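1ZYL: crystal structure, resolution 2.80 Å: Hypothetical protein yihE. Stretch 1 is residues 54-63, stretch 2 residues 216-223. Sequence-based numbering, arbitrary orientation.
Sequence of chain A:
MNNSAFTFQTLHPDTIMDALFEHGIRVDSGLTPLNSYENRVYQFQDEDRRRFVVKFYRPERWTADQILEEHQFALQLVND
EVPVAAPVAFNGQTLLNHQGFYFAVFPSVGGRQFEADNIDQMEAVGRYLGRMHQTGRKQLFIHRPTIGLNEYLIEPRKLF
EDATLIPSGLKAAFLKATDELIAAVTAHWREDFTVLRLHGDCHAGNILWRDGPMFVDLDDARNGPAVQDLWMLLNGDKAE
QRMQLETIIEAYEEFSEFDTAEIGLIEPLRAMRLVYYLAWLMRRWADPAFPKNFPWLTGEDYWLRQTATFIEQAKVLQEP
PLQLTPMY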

# COMPACT_ATOMS: atom_id res chain seq x y z
N VAL A 54 -18.77 -1.03 -2.97
CA VAL A 54 -18.50 -2.46 -3.00
C VAL A 54 -17.09 -2.56 -3.51
O VAL A 54 -16.69 -1.80 -4.39
N LYS A 55 -16.33 -3.50 -2.96
CA LYS A 55 -14.96 -3.69 -3.38
C LYS A 55 -14.84 -5.12 -3.83
O LYS A 55 -15.07 -6.04 -3.03
N PHE A 56 -14.52 -5.33 -5.10
CA PHE A 56 -14.34 -6.67 -5.60
C PHE A 56 -12.86 -6.94 -5.65
O PHE A 56 -12.15 -6.40 -6.49
N TYR A 57 -12.40 -7.76 -4.72
CA TYR A 57 -11.00 -8.10 -4.64
C TYR A 57 -10.59 -8.81 -5.92
O TYR A 57 -11.21 -9.79 -6.32
N ARG A 58 -9.54 -8.31 -6.56
CA ARG A 58 -9.09 -8.92 -7.80
C ARG A 58 -8.61 -10.35 -7.58
O ARG A 58 -7.74 -10.62 -6.75
N PRO A 59 -9.22 -11.30 -8.31
CA PRO A 59 -8.86 -12.71 -8.19
C PRO A 59 -7.36 -12.94 -8.31
O PRO A 59 -6.65 -12.15 -8.93
N GLU A 60 -6.89 -14.02 -7.69
CA GLU A 60 -5.49 -14.40 -7.70
C GLU A 60 -4.55 -13.59 -6.81
O GLU A 60 -3.42 -14.01 -6.56
N ARG A 61 -5.00 -12.45 -6.31
CA ARG A 61 -4.15 -11.65 -5.44
C ARG A 61 -4.14 -12.19 -4.02
O ARG A 61 -3.14 -12.74 -3.58
N TRP A 62 -5.26 -12.03 -3.32
CA TRP A 62 -5.40 -12.49 -1.94
C TRP A 62 -6.33 -13.69 -1.82
O TRP A 62 -7.25 -13.87 -2.61
N THR A 63 -6.09 -14.53 -0.82
CA THR A 63 -6.96 -15.68 -0.60
C THR A 63 -7.98 -15.22 0.41
O THR A 63 -7.83 -14.16 1.02
N VAL A 216 -7.88 4.97 4.78
CA VAL A 216 -8.67 4.15 3.88
C VAL A 216 -7.77 3.18 3.14
O VAL A 216 -6.59 3.47 2.90
N ASP A 217 -8.34 2.03 2.80
CA ASP A 217 -7.63 1.01 2.03
C ASP A 217 -6.60 0.21 2.80
O ASP A 217 -5.44 0.60 2.89
N LEU A 218 -7.01 -0.93 3.36
CA LEU A 218 -6.09 -1.80 4.08
C LEU A 218 -5.71 -2.99 3.22
O LEU A 218 -5.04 -3.91 3.67
N ASP A 219 -6.14 -2.97 1.96
CA ASP A 219 -5.86 -4.06 1.04
C ASP A 219 -4.39 -4.49 1.08
O ASP A 219 -4.07 -5.65 0.83
N ASP A 220 -3.50 -3.55 1.39
CA ASP A 220 -2.07 -3.84 1.44
C ASP A 220 -1.52 -4.16 2.82
O ASP A 220 -0.37 -4.54 2.94
N ALA A 221 -2.36 -4.03 3.84
CA ALA A 221 -1.94 -4.33 5.20
C ALA A 221 -1.02 -5.54 5.15
O ALA A 221 -1.38 -6.58 4.61
N ARG A 222 0.17 -5.40 5.72
CA ARG A 222 1.16 -6.47 5.71
C ARG A 222 1.85 -6.47 7.06
O ARG A 222 1.61 -5.58 7.87
N ASN A 223 2.67 -7.47 7.34
CA ASN A 223 3.41 -7.46 8.60
C ASN A 223 4.75 -6.80 8.27
O ASN A 223 5.44 -7.20 7.33

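The contact is small and mainly polar, burying 328 Å² in all, with basic side chains and a tryptophan of stretch 1 gathered around the carboxylates in and just before a turn in stretch 2. That turn, a type I beta turn from Leu-218 to Ala-221, is closed by a backbone hydrogen bond from Ala-221 N to Leu-218 O (2.7 Å). Asp-219 gives up the most surface, 96 Å²; its CA-to-CB bond points sideways, but its t rotamer (chi1 -167°) brings the carboxylate to stretch 1. Arg-61 points toward the turn with chi1, chi2 and chi3 all t, extended enough for its guanidinium to meet two aspartates at its edge. Arg-61 NH2 forms a short salt bridge with Asp-220 OD2 (2.7 Å), while Arg-61 NE and NH2 both make weak hydrogen bonds to Asp-219 OD1, each 3.3 Å. Asp-220 sets off away from stretch 1, yet its carboxylate comes back within reach and also pairs with Arg-222, NH1 to OD2 at 2.9 Å. This shared carboxylate lies between two arginines whose NH1 atoms, of Arg-61 and Arg-222, approach to 4.5 Å, and its negative charge offsets their repulsion. Trp-62, an m rotamer also directed toward the turn, donates from NE1 to the backbone O of Asp-219 (2.8 Å); Asp-219 OD2 lies 3.0 Å from the same NE1. Farther along the indole, Trp-62 CZ2 sits over one face of the Arg-222 guanidinium, 4.1 Å from NH1. Tyr-57, also m, has its CB directed sideways but swings its ring nearer, so that CE1 meets Asp-219 OD2 edge-on at 3.7 Å. Lys-55 reaches from the strand with chi1 to chi3 t and chi4 p, forming a long salt bridge from NZ to Asp-217 OD1 (3.9 Å). That same OD1 accepts a weak hydrogen bond from Asp-219 N (3.3 Å), tying Asp-217 to the turn.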

# COMPACT_ATOMS: atom_id res chain seq x y z
CB VAL A 54 -19.40 -3.23 -3.98
CG1 VAL A 54 -19.78 -4.56 -3.37
CG2 VAL A 54 -20.62 -2.41 -4.37
CB LYS A 55 -14.01 -3.42 -2.21
CG LYS A 55 -12.55 -3.12 -2.59
CD LYS A 55 -11.68 -2.99 -1.33
CE LYS A 55 -10.35 -2.24 -1.59
NZ LYS A 55 -10.47 -0.73 -1.61
CB PHE A 56 -14.95 -6.84 -6.98
CG PHE A 56 -16.41 -7.12 -6.96
CD1 PHE A 56 -17.32 -6.13 -6.60
CD2 PHE A 56 -16.89 -8.39 -7.27
CE1 PHE A 56 -18.68 -6.40 -6.55
CE2 PHE A 56 -18.25 -8.66 -7.24
CZ PHE A 56 -19.15 -7.66 -6.87
CB TYR A 57 -10.79 -8.98 -3.41
CG TYR A 57 -10.98 -8.22 -2.12
CD1 TYR A 57 -9.98 -7.37 -1.64
CD2 TYR A 57 -12.17 -8.31 -1.39
CE1 TYR A 57 -10.15 -6.64 -0.47
CE2 TYR A 57 -12.35 -7.58 -0.21
CZ TYR A 57 -11.33 -6.74 0.24
OH TYR A 57 -11.49 -5.99 1.38
CB ARG A 58 -7.98 -8.06 -8.47
CG ARG A 58 -6.52 -8.46 -8.22
CD ARG A 58 -5.63 -8.14 -9.45
NE ARG A 58 -5.66 -6.73 -9.82
CZ ARG A 58 -5.63 -6.28 -11.07
NH1 ARG A 58 -5.65 -4.99 -11.34
NH2 ARG A 58 -5.60 -7.15 -12.07
CB PRO A 59 -9.65 -13.36 -9.33
CG PRO A 59 -9.86 -12.23 -10.30
CD PRO A 59 -10.19 -11.09 -9.40
CB GLU A 60 -4.96 -14.39 -9.13
CG GLU A 60 -5.81 -15.25 -10.05
CD GLU A 60 -6.44 -16.41 -9.31
OE1 GLU A 60 -5.70 -17.22 -8.70
OE2 GLU A 60 -7.69 -16.51 -9.32
CB ARG A 61 -4.62 -10.19 -5.46
CG ARG A 61 -3.84 -9.26 -4.55
CD ARG A 61 -4.04 -7.85 -5.01
NE ARG A 61 -3.96 -6.86 -3.95
CZ ARG A 61 -2.84 -6.50 -3.32
NH1 ARG A 61 -1.68 -7.05 -3.65
NH2 ARG A 61 -2.88 -5.56 -2.39
CB TRP A 62 -5.97 -11.36 -1.07
CG TRP A 62 -5.07 -10.15 -0.86
CD1 TRP A 62 -5.48 -8.86 -0.74
CD2 TRP A 62 -3.65 -10.14 -0.68
NE1 TRP A 62 -4.40 -8.04 -0.50
CE2 TRP A 62 -3.27 -8.80 -0.46
CE3 TRP A 62 -2.66 -11.13 -0.68
CZ2 TRP A 62 -1.93 -8.42 -0.25
CZ3 TRP A 62 -1.33 -10.76 -0.47
CH2 TRP A 62 -0.98 -9.41 -0.26
CB THR A 63 -6.21 -16.90 -0.01
OG1 THR A 63 -5.53 -16.51 1.19
CG2 THR A 63 -5.21 -17.45 -1.01
CB VAL A 216 -9.44 5.00 2.85
CG1 VAL A 216 -10.50 5.81 3.54
CG2 VAL A 216 -8.49 5.92 2.10
CB ASP A 217 -6.96 1.67 0.82
CG ASP A 217 -6.85 0.74 -0.37
OD1 ASP A 217 -6.84 -0.49 -0.14
OD2 ASP A 217 -6.76 1.24 -1.51
CB LEU A 218 -6.72 -2.30 5.38
CG LEU A 218 -7.12 -1.30 6.46
CD1 LEU A 218 -7.16 -2.05 7.77
CD2 LEU A 218 -6.13 -0.15 6.57
CB ASP A 219 -6.22 -3.65 -0.40
CG ASP A 219 -6.23 -4.83 -1.36
OD1 ASP A 219 -6.00 -4.62 -2.57
OD2 ASP A 219 -6.50 -5.97 -0.90
CB ASP A 220 -1.28 -2.70 0.80
CG ASP A 220 -1.11 -2.87 -0.71
OD1 ASP A 220 -1.13 -1.86 -1.45
OD2 ASP A 220 -0.96 -4.03 -1.16
CB ALA A 221 -3.16 -4.62 6.08
CB ARG A 222 2.16 -6.18 4.60
CG ARG A 222 2.57 -7.38 3.77
CD ARG A 222 3.18 -6.96 2.43
NE ARG A 222 2.21 -6.26 1.60
CZ ARG A 222 2.11 -6.41 0.29
NH1 ARG A 222 1.20 -5.74 -0.41
NH2 ARG A 222 2.92 -7.25 -0.34
CB ASN A 223 3.67 -8.87 9.15
CG ASN A 223 2.39 -9.59 9.59
OD1 ASN A 223 1.50 -8.99 10.20
ND2 ASN A 223 2.32 -10.90 9.32